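Local atomic coordinates of citrate synthase (PDB entry 6ABW), a protein that probably catalyses the condensation of oxaloacetate with acetyl-CoA and water, giving citrate and free CoA as a step of the tricarboxylic acid cycle. Residues A[266-271]-A[310-315]; A[306-311]-A[325-330]; A[238-243]-A[251-256]. All blocks are in the same frame, centred on the assembly; numbering follows the deposited sequence.

How the contacts relate
Helix 295-315 runs through contacts 1 and 2, which share L310 and G311, while contact 3 lies in two helices earlier in the chain, 233-244 and 250-260. Contact 2 is wholly buried and combines aromatic packing with a gripped carboxylate. Contact 1 is also buried, but its protein-protein part is small and apolar, and its polar chemistry is turned to acetyl-CoA. Contact 3 reaches the surface, where an exposed glutamate pairs with a tryptophan whose ring is buried. F268 and F326 join contacts 1 and 2 edge to face. Polar bridges tie contact 3 to the others: Q240 to the backbone of M266, and E251 to K306.

Contact 1 of 3, residues A[266-271]-A[310-315]. With ACO (acetyl coenzyme *a), chain D.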
loop_
_atom_site.group_PDB
_atom_site.type_symbol
_atom_site.label_atom_id
_atom_site.label_comp_id
_atom_site.label_asym_id
_atom_site.label_seq_id
_atom_site.Cartn_x
_atom_site.Cartn_y
_atom_site.Cartn_z
ATOM N N MET A 266 25.700 -11.451 7.267
ATOM C CA MET A 266 24.636 -10.980 6.430
ATOM C C MET A 266 24.872 -11.342 4.954
ATOM O O MET A 266 26.047 -11.330 4.460
ATOM C CB MET A 266 24.401 -9.431 6.597
ATOM C CG MET A 266 24.165 -8.952 8.035
ATOM S SD MET A 266 22.704 -9.750 8.744
ATOM C CE MET A 266 23.359 -10.842 9.995
ATOM N N GLY A 267 23.801 -11.687 4.252
ATOM C CA GLY A 267 23.887 -12.255 2.921
ATOM C C GLY A 267 24.271 -13.686 2.808
ATOM O O GLY A 267 24.515 -14.175 1.708
ATOM N N PHE A 268 24.284 -14.375 3.965
ATOM C CA PHE A 268 24.372 -15.835 4.045
ATOM C C PHE A 268 23.041 -16.337 4.599
ATOM O O PHE A 268 22.390 -15.678 5.448
ATOM C CB PHE A 268 25.484 -16.328 4.935
ATOM C CG PHE A 268 26.781 -16.567 4.218
ATOM C CD1 PHE A 268 27.429 -15.551 3.494
ATOM C CD2 PHE A 268 27.369 -17.780 4.237
ATOM C CE1 PHE A 268 28.663 -15.780 2.891
ATOM C CE2 PHE A 268 28.572 -18.005 3.616
ATOM C CZ PHE A 268 29.225 -17.013 2.903
ATOM N N GLY A 269 22.697 -17.530 4.170
ATOM C CA GLY A 269 21.545 -18.247 4.720
ATOM C C GLY A 269 20.240 -18.001 3.965
ATOM O O GLY A 269 19.970 -16.913 3.412
ATOM N N HIS A 270 19.335 -18.969 3.971
ATOM C CA HIS A 270 18.093 -18.764 3.278
ATOM C C HIS A 270 17.059 -19.682 3.858
ATOM O O HIS A 270 17.416 -20.851 4.176
ATOM C CB HIS A 270 18.281 -19.043 1.784
ATOM C CG HIS A 270 17.228 -18.443 0.942
ATOM N ND1 HIS A 270 16.055 -19.106 0.652
ATOM C CD2 HIS A 270 17.182 -17.271 0.257
ATOM C CE1 HIS A 270 15.309 -18.339 -0.120
ATOM N NE2 HIS A 270 15.952 -17.197 -0.341
ATOM N N ARG A 271 15.815 -19.210 3.946
ATOM C CA ARG A 271 14.741 -20.116 4.508
ATOM C C ARG A 271 14.412 -21.325 3.643
ATOM O O ARG A 271 13.863 -22.307 4.173
ATOM C CB ARG A 271 13.427 -19.338 4.807
ATOM C CG ARG A 271 13.558 -18.453 6.053
ATOM C CD ARG A 271 12.255 -17.862 6.609
ATOM N NE ARG A 271 12.573 -16.808 7.601
ATOM C CZ ARG A 271 13.017 -17.003 8.859
ATOM N NH1 ARG A 271 13.220 -18.225 9.360
ATOM N NH2 ARG A 271 13.282 -15.946 9.638
ATOM N N LEU A 310 35.692 -17.322 4.013
ATOM C CA LEU A 310 35.571 -17.488 5.505
ATOM C C LEU A 310 34.205 -18.021 5.914
ATOM O O LEU A 310 34.079 -18.960 6.738
ATOM C CB LEU A 310 35.860 -16.172 6.235
ATOM C CG LEU A 310 37.268 -15.591 6.023
ATOM C CD1 LEU A 310 37.399 -14.215 6.650
ATOM C CD2 LEU A 310 38.320 -16.508 6.585
ATOM N N GLY A 311 33.135 -17.439 5.344
ATOM C CA GLY A 311 31.793 -17.885 5.656
ATOM C C GLY A 311 31.458 -19.318 5.263
ATOM O O GLY A 311 30.829 -20.035 6.057
ATOM N N VAL A 312 31.832 -19.723 4.071
ATOM C CA VAL A 312 31.528 -21.124 3.667
ATOM C C VAL A 312 32.369 -22.103 4.504
ATOM O O VAL A 312 31.874 -23.167 4.939
ATOM C CB VAL A 312 31.723 -21.331 2.143
ATOM C CG1 VAL A 312 31.570 -22.831 1.765
ATOM C CG2 VAL A 312 30.684 -20.456 1.389
ATOM N N GLU A 313 33.628 -21.756 4.722
ATOM C CA GLU A 313 34.513 -22.590 5.617
ATOM C C GLU A 313 33.872 -22.773 7.012
ATOM O O GLU A 313 33.764 -23.904 7.525
ATOM C CB GLU A 313 35.917 -21.953 5.672
ATOM C CG GLU A 313 36.957 -22.825 6.364
ATOM C CD GLU A 313 38.126 -22.060 7.040
ATOM O OE1 GLU A 313 38.329 -20.807 6.857
ATOM O OE2 GLU A 313 38.876 -22.751 7.782
ATOM N N THR A 314 33.237 -21.717 7.529
ATOM C CA THR A 314 32.659 -21.735 8.868
ATOM C C THR A 314 31.233 -22.287 8.938
ATOM O O THR A 314 30.906 -22.959 9.873
ATOM C CB THR A 314 32.680 -20.318 9.447
ATOM O OG1 THR A 314 34.024 -19.831 9.334
ATOM C CG2 THR A 314 32.268 -20.334 10.887
ATOM N N PHE A 315 30.386 -21.985 7.952
ATOM C CA PHE A 315 28.953 -22.281 7.991
ATOM C C PHE A 315 28.445 -23.211 6.909
ATOM O O PHE A 315 27.307 -23.676 7.004
ATOM C CB PHE A 315 28.198 -20.933 7.857
ATOM C CG PHE A 315 28.562 -19.954 8.922
ATOM C CD1 PHE A 315 28.308 -20.270 10.241
ATOM C CD2 PHE A 315 29.068 -18.660 8.606
ATOM C CE1 PHE A 315 28.593 -19.381 11.264
ATOM C CE2 PHE A 315 29.381 -17.787 9.619
ATOM C CZ PHE A 315 29.126 -18.140 10.960
HETATM N N1A ACO D . 25.335 -16.598 9.593
HETATM C C2A ACO D . 25.817 -17.449 10.569
HETATM N N3A ACO D . 25.084 -18.511 11.073
HETATM C C4A ACO D . 23.838 -18.721 10.584
HETATM C C5A ACO D . 23.273 -17.851 9.529
HETATM C C6A ACO D . 24.120 -16.762 9.050
HETATM N N6A ACO D . 23.615 -15.929 8.117
HETATM N N7A ACO D . 22.017 -18.284 9.263
HETATM C C8A ACO D . 21.775 -19.349 10.065
HETATM N N9A ACO D . 22.852 -19.591 10.846
HETATM C C1B ACO D . 23.005 -20.697 11.836
HETATM C C2B ACO D . 21.901 -20.749 12.905
HETATM O O2B ACO D . 22.133 -19.890 14.022
HETATM C C3B ACO D . 21.985 -22.201 13.288
HETATM O O3B ACO D . 23.058 -22.310 14.239
HETATM P P3B ACO D . 23.158 -23.450 15.405
HETATM O O7A ACO D . 24.004 -22.806 16.488
HETATM O O8A ACO D . 23.835 -24.636 14.726
HETATM O O9A ACO D . 21.706 -23.668 15.818
HETATM C C4B ACO D . 22.322 -22.932 11.981
HETATM O O4B ACO D . 22.972 -21.973 11.133
HETATM C C5B ACO D . 21.125 -23.443 11.218
HETATM O O5B ACO D . 20.226 -22.362 10.963
HETATM P P1A ACO D . 18.928 -22.614 10.035
HETATM O O1A ACO D . 17.898 -23.223 10.957
HETATM O O2A ACO D . 19.391 -23.313 8.748
HETATM O O3A ACO D . 18.379 -21.169 9.546
HETATM P P2A ACO D . 17.625 -20.092 10.490
HETATM O O4A ACO D . 16.130 -20.183 10.330
HETATM O O5A ACO D . 18.312 -19.980 11.819
HETATM O O6A ACO D . 17.968 -18.798 9.586
HETATM C CBP ACO D . 17.559 -17.338 7.748
HETATM C CCP ACO D . 17.779 -18.768 8.166
HETATM C CDP ACO D . 17.692 -16.912 6.303
HETATM C CEP ACO D . 16.769 -16.444 8.715
HETATM C CAP ACO D . 19.025 -16.833 8.205
HETATM O OAP ACO D . 20.137 -17.567 7.658
HETATM C C9P ACO D . 19.375 -15.360 7.971
HETATM O O9P ACO D . 19.051 -14.554 8.836
HETATM N N8P ACO D . 20.002 -15.016 6.817
HETATM C C7P ACO D . 20.106 -13.641 6.385
HETATM C C6P ACO D . 21.037 -12.762 7.187
HETATM C C5P ACO D . 20.831 -11.368 6.606
HETATM O O5P ACO D . 21.541 -10.975 5.682
HETATM N N4P ACO D . 19.881 -10.580 7.158
HETATM C C3P ACO D . 19.660 -9.185 6.756
HETATM C C2P ACO D . 18.270 -9.118 6.162
HETATM S S1P ACO D . 17.219 -8.260 7.281
HETATM C C ACO D . 16.823 -7.102 6.169
HETATM O O ACO D . 17.631 -6.210 5.990
HETATM C CH3 ACO D . 15.526 -7.266 5.433
#
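F268 is turned to chi1 -91°, off the usual staggered position, which directs its ring at helix 295-315, where the CE2 and CZ end comes obliquely against G311 and V312. V312 holds CG1 anti to its backbone N (chi1 173°), which leaves CG2 on the side of the ring, 3.9 Å from F268 CE2. The ring also comes against bare backbone, with F268 CE2 3.6 Å from G311 C. Glycine suits position 311 because a CB would point at the phenyl ring and run into F268 CZ. Just before G311, L310 O accepts from T314 N and T314 OG1, one turn further along the helix, the hydroxyl lying 2.7 Å from that oxygen; the two donors arrive from opposite faces of the carbonyl plane. T314 CG2 sits over the centre of one face of the F315 ring, and the adenine lies against the opposite face, offset toward the rim, with F315 CZ 3.4 Å from ACO C2A.

While the F268 side chain faces the helix, the backbone around it serves the cofactor. G267 N donates to the pantetheine carbonyl ACO O5P at 2.8 Å and 163°, a nearly straight bond, and F268 O takes a weak one from ACO N8P at 2.8 Å. G267 has a positive phi, which a glycine tolerates easily, and at G269 a side chain would collide with ACO OAP. M266 folds back so that its SD lies 3.3 Å from ACO C5P, and the R271 guanidinium lays one face against the methyl ACO CEP. L265 O gives the cofactor a further polar partner. F268 packs the loop that follows helix 250-260 against helix 295-315. This loop also carries H270, a predicted active-site residue, and together with F315 it forms part of the acetyl-CoA pocket of the citrate synthase fold.

Contact 2 of 3, residues A[306-311]-A[325-330]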
loop_
_atom_site.group_PDB
_atom_site.type_symbol
_atom_site.label_atom_id
_atom_site.label_comp_id
_atom_site.label_asym_id
_atom_site.label_seq_id
_atom_site.Cartn_x
_atom_site.Cartn_y
_atom_site.Cartn_z
ATOM N N LYS A 306 36.682 -12.701 -0.007
ATOM C CA LYS A 306 37.356 -13.231 1.189
ATOM C C LYS A 306 36.346 -13.608 2.270
ATOM O O LYS A 306 36.449 -14.680 2.902
ATOM C CB LYS A 306 38.304 -12.172 1.744
ATOM C CG LYS A 306 39.146 -12.658 2.904
ATOM C CD LYS A 306 39.804 -14.059 2.714
ATOM C CE LYS A 306 40.673 -14.404 3.929
ATOM N NZ LYS A 306 41.551 -15.575 3.629
ATOM N N LEU A 307 35.337 -12.755 2.489
ATOM C CA LEU A 307 34.241 -13.133 3.426
ATOM C C LEU A 307 33.478 -14.350 3.003
ATOM O O LEU A 307 33.049 -15.205 3.846
ATOM C CB LEU A 307 33.262 -11.982 3.627
ATOM C CG LEU A 307 33.446 -11.032 4.736
ATOM C CD1 LEU A 307 32.267 -10.035 4.746
ATOM C CD2 LEU A 307 33.629 -11.751 6.099
ATOM N N GLU A 308 33.275 -14.508 1.704
ATOM C CA GLU A 308 32.578 -15.686 1.244
ATOM C C GLU A 308 33.369 -16.945 1.617
ATOM O O GLU A 308 32.816 -17.949 2.074
ATOM C CB GLU A 308 32.433 -15.613 -0.305
ATOM C CG GLU A 308 31.745 -16.865 -0.905
ATOM C CD GLU A 308 31.755 -16.923 -2.439
ATOM O OE1 GLU A 308 32.397 -16.120 -3.163
ATOM O OE2 GLU A 308 31.116 -17.855 -2.904
ATOM N N GLU A 309 34.670 -16.887 1.414
ATOM C CA GLU A 309 35.548 -18.038 1.728
ATOM C C GLU A 309 35.498 -18.361 3.216
ATOM O O GLU A 309 35.303 -19.509 3.647
ATOM C CB GLU A 309 37.019 -17.735 1.352
ATOM C CG GLU A 309 37.903 -18.953 1.571
ATOM C CD GLU A 309 39.258 -18.890 0.866
ATOM O OE1 GLU A 309 40.051 -17.956 1.195
ATOM O OE2 GLU A 309 39.548 -19.806 0.023
ATOM N N LEU A 310 35.692 -17.322 4.013
ATOM C CA LEU A 310 35.571 -17.488 5.505
ATOM C C LEU A 310 34.205 -18.021 5.914
ATOM O O LEU A 310 34.079 -18.960 6.738
ATOM C CB LEU A 310 35.860 -16.172 6.235
ATOM C CG LEU A 310 37.268 -15.591 6.023
ATOM C CD1 LEU A 310 37.399 -14.215 6.650
ATOM C CD2 LEU A 310 38.320 -16.508 6.585
ATOM N N GLY A 311 33.135 -17.439 5.344
ATOM C CA GLY A 311 31.793 -17.885 5.656
ATOM C C GLY A 311 31.458 -19.318 5.263
ATOM O O GLY A 311 30.829 -20.035 6.057
ATOM N N ASP A 325 21.560 -11.773 -1.852
ATOM C CA ASP A 325 21.879 -10.410 -1.361
ATOM C C ASP A 325 23.374 -10.167 -1.146
ATOM O O ASP A 325 23.786 -9.046 -0.883
ATOM C CB ASP A 325 21.041 -10.103 -0.142
ATOM C CG ASP A 325 19.478 -10.314 -0.395
ATOM O OD1 ASP A 325 18.909 -9.821 -1.452
ATOM O OD2 ASP A 325 18.839 -11.035 0.455
ATOM N N PHE A 326 24.189 -11.222 -1.203
ATOM C CA PHE A 326 25.599 -11.136 -0.829
ATOM C C PHE A 326 26.423 -10.352 -1.849
ATOM O O PHE A 326 27.235 -9.527 -1.473
ATOM C CB PHE A 326 26.217 -12.557 -0.578
ATOM C CG PHE A 326 27.553 -12.496 0.145
ATOM C CD1 PHE A 326 27.612 -12.237 1.462
ATOM C CD2 PHE A 326 28.743 -12.565 -0.575
ATOM C CE1 PHE A 326 28.829 -12.142 2.100
ATOM C CE2 PHE A 326 29.956 -12.496 0.054
ATOM C CZ PHE A 326 30.009 -12.294 1.380
ATOM N N TYR A 327 26.247 -10.654 -3.145
ATOM C CA TYR A 327 26.979 -10.017 -4.222
ATOM C C TYR A 327 26.166 -9.003 -5.054
ATOM O O TYR A 327 26.739 -8.339 -5.897
ATOM C CB TYR A 327 27.527 -11.081 -5.170
ATOM C CG TYR A 327 28.765 -11.765 -4.670
ATOM C CD1 TYR A 327 29.943 -11.073 -4.638
ATOM C CD2 TYR A 327 28.765 -13.084 -4.299
ATOM C CE1 TYR A 327 31.108 -11.680 -4.198
ATOM C CE2 TYR A 327 29.935 -13.723 -3.839
ATOM C CZ TYR A 327 31.089 -13.008 -3.784
ATOM O OH TYR A 327 32.302 -13.560 -3.346
ATOM N N SER A 328 24.877 -8.810 -4.773
ATOM C CA SER A 328 24.101 -7.887 -5.630
ATOM C C SER A 328 24.560 -6.445 -5.424
ATOM O O SER A 328 24.741 -5.683 -6.397
ATOM C CB SER A 328 22.591 -8.061 -5.344
ATOM O OG SER A 328 22.277 -7.769 -3.977
ATOM N N GLY A 329 24.812 -6.062 -4.170
ATOM C CA GLY A 329 25.347 -4.794 -3.838
ATOM C C GLY A 329 26.670 -4.489 -4.515
ATOM O O GLY A 329 26.926 -3.367 -4.989
ATOM N N VAL A 330 27.559 -5.469 -4.564
ATOM C CA VAL A 330 28.800 -5.332 -5.293
ATOM C C VAL A 330 28.561 -4.963 -6.758
ATOM O O VAL A 330 29.231 -4.084 -7.265
ATOM C CB VAL A 330 29.719 -6.568 -5.173
ATOM C CG1 VAL A 330 31.037 -6.322 -5.952
ATOM C CG2 VAL A 330 30.020 -6.817 -3.702
#
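E308 and Y327 make the polar link between the two helix segments: Y327 OH donates to E308 OE1 at 2.6 Å. The hydroxyl arrives from above the carboxylate plane, 38° out of it, and the carboxylate and phenol planes stand 73° apart. A glutamate suits this place because its chain, extended beyond CG, carries the carboxylate to the phenol. As K284 forms a salt bridge with OE1 and Y276 OH bonds OE2, three groups fix this buried acid, and the lysine would be expected to favour its charged form.

The apolar part belongs to F326. Its CZ meets L307 CB at 4.0 Å, the methylene lying at the ring edge near its plane, and its CE2 lies 4.0 Å from E308 CB. F326 CD2 lies over one face of the Y327 ring, offset toward the rim.

Long side chains are needed here, since the segment axes run almost antiparallel (172°) and 12.0 Å apart at their closest. F241 of helix 233-244 meets the F326 ring edge to face, Y327 packs on F283 of helix 278-292, and L307 reaches F254 of helix 250-260.

Contact 3 of 3, residues A[238-243]-A[251-256]; sequences FKQFVE and ESWFKR
W253 NE1 donates to E243 OE2 at 2.9 Å, with an N-H...O angle of 169°. The bond joins two consecutive helices, 233-244 and 250-260, of the largely helical citrate synthase fold. The N-H reaches OE2 on its anti side, tilted out of the carboxylate plane, while the oxygen stays close to the indole plane. Tryptophan suits the place because it pairs a broad apolar ring with a single N-H at the rim, and the rim is just where the exposed E243 stands. With CG anti to the backbone N (chi1 -178°), the indole is carried straight across to helix 233-244. E243 CG runs alongside, 3.7 Å from W253 NE1.

The six-membered ring meets Q240 instead. W253 CZ2 lies 3.9 Å from Q240 CB, and the amide and indole planes stand 88° apart. W253 also packs on L307 of helix 295-315 and on I258 of its own helix. Were W253 replaced by an alanine, the E243 carboxylate would probably lose its N-H partner and a gap would be likely to open beside Q240 and L307. Q240 NE2 bonds to A237 O. Q240 OE1 accepts from M266 N, in the loop that binds acetyl-CoA, while lying at the indole edge 3.6 Å from W253 CH2.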
loop_
_atom_site.group_PDB
_atom_site.type_symbol
_atom_site.label_atom_id
_atom_site.label_comp_id
_atom_site.label_asym_id
_atom_site.label_seq_id
_atom_site.Cartn_x
_atom_site.Cartn_y
_atom_site.Cartn_z
ATOM N N PHE A 238 26.197 -5.460 2.164
ATOM C CA PHE A 238 27.265 -4.674 1.572
ATOM C C PHE A 238 27.926 -3.765 2.636
ATOM O O PHE A 238 29.133 -3.535 2.560
ATOM C CB PHE A 238 26.720 -3.840 0.467
ATOM C CG PHE A 238 27.764 -3.119 -0.338
ATOM C CD1 PHE A 238 28.372 -3.706 -1.435
ATOM C CD2 PHE A 238 28.125 -1.844 0.012
ATOM C CE1 PHE A 238 29.320 -3.014 -2.181
ATOM C CE2 PHE A 238 29.104 -1.190 -0.695
ATOM C CZ PHE A 238 29.717 -1.780 -1.770
ATOM N N LYS A 239 27.151 -3.343 3.622
ATOM C CA LYS A 239 27.668 -2.533 4.732
ATOM C C LYS A 239 28.722 -3.224 5.565
ATOM O O LYS A 239 29.611 -2.535 6.069
ATOM C CB LYS A 239 26.571 -1.964 5.636
ATOM C CG LYS A 239 25.923 -0.733 5.025
ATOM C CD LYS A 239 24.640 -0.380 5.790
ATOM C CE LYS A 239 23.994 0.815 5.124
ATOM N NZ LYS A 239 22.631 1.020 5.695
ATOM N N GLN A 240 28.686 -4.555 5.602
ATOM C CA GLN A 240 29.794 -5.325 6.139
ATOM C C GLN A 240 31.109 -5.043 5.419
ATOM O O GLN A 240 32.138 -4.809 6.075
ATOM C CB GLN A 240 29.522 -6.817 6.046
ATOM C CG GLN A 240 28.297 -7.227 6.819
ATOM C CD GLN A 240 27.967 -8.700 6.576
ATOM O OE1 GLN A 240 27.786 -9.449 7.551
ATOM N NE2 GLN A 240 27.817 -9.104 5.282
ATOM N N PHE A 241 31.083 -4.968 4.108
ATOM C CA PHE A 241 32.279 -4.719 3.304
ATOM C C PHE A 241 32.801 -3.302 3.524
ATOM O O PHE A 241 34.014 -3.050 3.584
ATOM C CB PHE A 241 32.090 -4.954 1.810
ATOM C CG PHE A 241 31.274 -6.178 1.440
ATOM C CD1 PHE A 241 31.337 -7.368 2.199
ATOM C CD2 PHE A 241 30.408 -6.143 0.375
ATOM C CE1 PHE A 241 30.551 -8.469 1.884
ATOM C CE2 PHE A 241 29.633 -7.235 0.035
ATOM C CZ PHE A 241 29.690 -8.415 0.777
ATOM N N VAL A 242 31.877 -2.375 3.646
ATOM C CA VAL A 242 32.237 -1.001 3.898
ATOM C C VAL A 242 32.937 -0.827 5.255
ATOM O O VAL A 242 33.977 -0.179 5.333
ATOM C CB VAL A 242 31.021 -0.088 3.833
ATOM C CG1 VAL A 242 31.407 1.368 4.222
ATOM C CG2 VAL A 242 30.401 -0.144 2.449
ATOM N N GLU A 243 32.436 -1.509 6.254
ATOM C CA GLU A 243 32.998 -1.488 7.576
ATOM C C GLU A 243 34.405 -2.118 7.613
ATOM O O GLU A 243 35.301 -1.649 8.327
ATOM C CB GLU A 243 32.024 -2.230 8.490
ATOM C CG GLU A 243 32.351 -2.298 9.971
ATOM C CD GLU A 243 31.116 -2.756 10.736
ATOM O OE1 GLU A 243 30.073 -2.058 10.629
ATOM O OE2 GLU A 243 31.149 -3.839 11.351
ATOM N N GLU A 251 39.827 -10.771 7.688
ATOM C CA GLU A 251 39.964 -11.842 8.679
ATOM C C GLU A 251 39.753 -11.368 10.090
ATOM O O GLU A 251 39.057 -12.011 10.874
ATOM C CB GLU A 251 41.340 -12.503 8.604
ATOM C CG GLU A 251 41.388 -13.508 7.486
ATOM C CD GLU A 251 42.705 -14.328 7.377
ATOM O OE1 GLU A 251 43.572 -14.346 8.347
ATOM O OE2 GLU A 251 42.782 -15.003 6.293
ATOM N N SER A 252 40.323 -10.204 10.408
ATOM C CA SER A 252 40.146 -9.617 11.730
ATOM C C SER A 252 38.689 -9.251 12.045
ATOM O O SER A 252 38.198 -9.584 13.143
ATOM C CB SER A 252 41.096 -8.400 11.952
ATOM O OG SER A 252 40.763 -7.713 13.142
ATOM N N TRP A 253 38.004 -8.609 11.093
ATOM C CA TRP A 253 36.611 -8.323 11.237
ATOM C C TRP A 253 35.800 -9.620 11.475
ATOM O O TRP A 253 34.917 -9.645 12.332
ATOM C CB TRP A 253 36.104 -7.582 10.026
ATOM C CG TRP A 253 34.668 -7.168 10.061
ATOM C CD1 TRP A 253 34.176 -5.935 10.392
ATOM C CD2 TRP A 253 33.542 -7.967 9.658
ATOM N NE1 TRP A 253 32.800 -5.950 10.307
ATOM C CE2 TRP A 253 32.396 -7.179 9.833
ATOM C CE3 TRP A 253 33.398 -9.302 9.176
ATOM C CZ2 TRP A 253 31.121 -7.634 9.513
ATOM C CZ3 TRP A 253 32.120 -9.761 8.874
ATOM C CH2 TRP A 253 30.986 -8.947 9.063
ATOM N N PHE A 254 36.097 -10.620 10.693
ATOM C CA PHE A 254 35.353 -11.923 10.775
ATOM C C PHE A 254 35.645 -12.547 12.154
ATOM O O PHE A 254 34.708 -12.995 12.828
ATOM C CB PHE A 254 35.792 -12.880 9.679
ATOM C CG PHE A 254 34.950 -14.141 9.575
ATOM C CD1 PHE A 254 33.766 -14.176 8.844
ATOM C CD2 PHE A 254 35.379 -15.313 10.135
ATOM C CE1 PHE A 254 32.994 -15.385 8.757
ATOM C CE2 PHE A 254 34.654 -16.497 9.998
ATOM C CZ PHE A 254 33.453 -16.522 9.325
ATOM N N LYS A 255 36.916 -12.551 12.581
ATOM C CA LYS A 255 37.261 -13.053 13.957
ATOM C C LYS A 255 36.491 -12.353 15.081
ATOM O O LYS A 255 35.859 -12.985 15.967
ATOM C CB LYS A 255 38.769 -13.021 14.156
ATOM C CG LYS A 255 39.254 -13.554 15.525
ATOM C CD LYS A 255 38.675 -14.923 15.879
ATOM C CE LYS A 255 39.196 -15.446 17.228
ATOM N NZ LYS A 255 40.520 -16.040 17.050
ATOM N N ARG A 256 36.453 -11.033 15.018
ATOM C CA ARG A 256 35.813 -10.213 16.034
ATOM C C ARG A 256 34.277 -10.251 16.011
ATOM O O ARG A 256 33.660 -10.539 17.016
ATOM C CB ARG A 256 36.409 -8.769 15.946
ATOM C CG ARG A 256 37.982 -8.729 16.112
ATOM C CD ARG A 256 38.683 -7.424 15.648
ATOM N NE ARG A 256 37.706 -6.347 15.527
ATOM C CZ ARG A 256 37.327 -5.728 14.391
ATOM N NH1 ARG A 256 36.337 -4.842 14.449
ATOM N NH2 ARG A 256 37.934 -5.924 13.213
#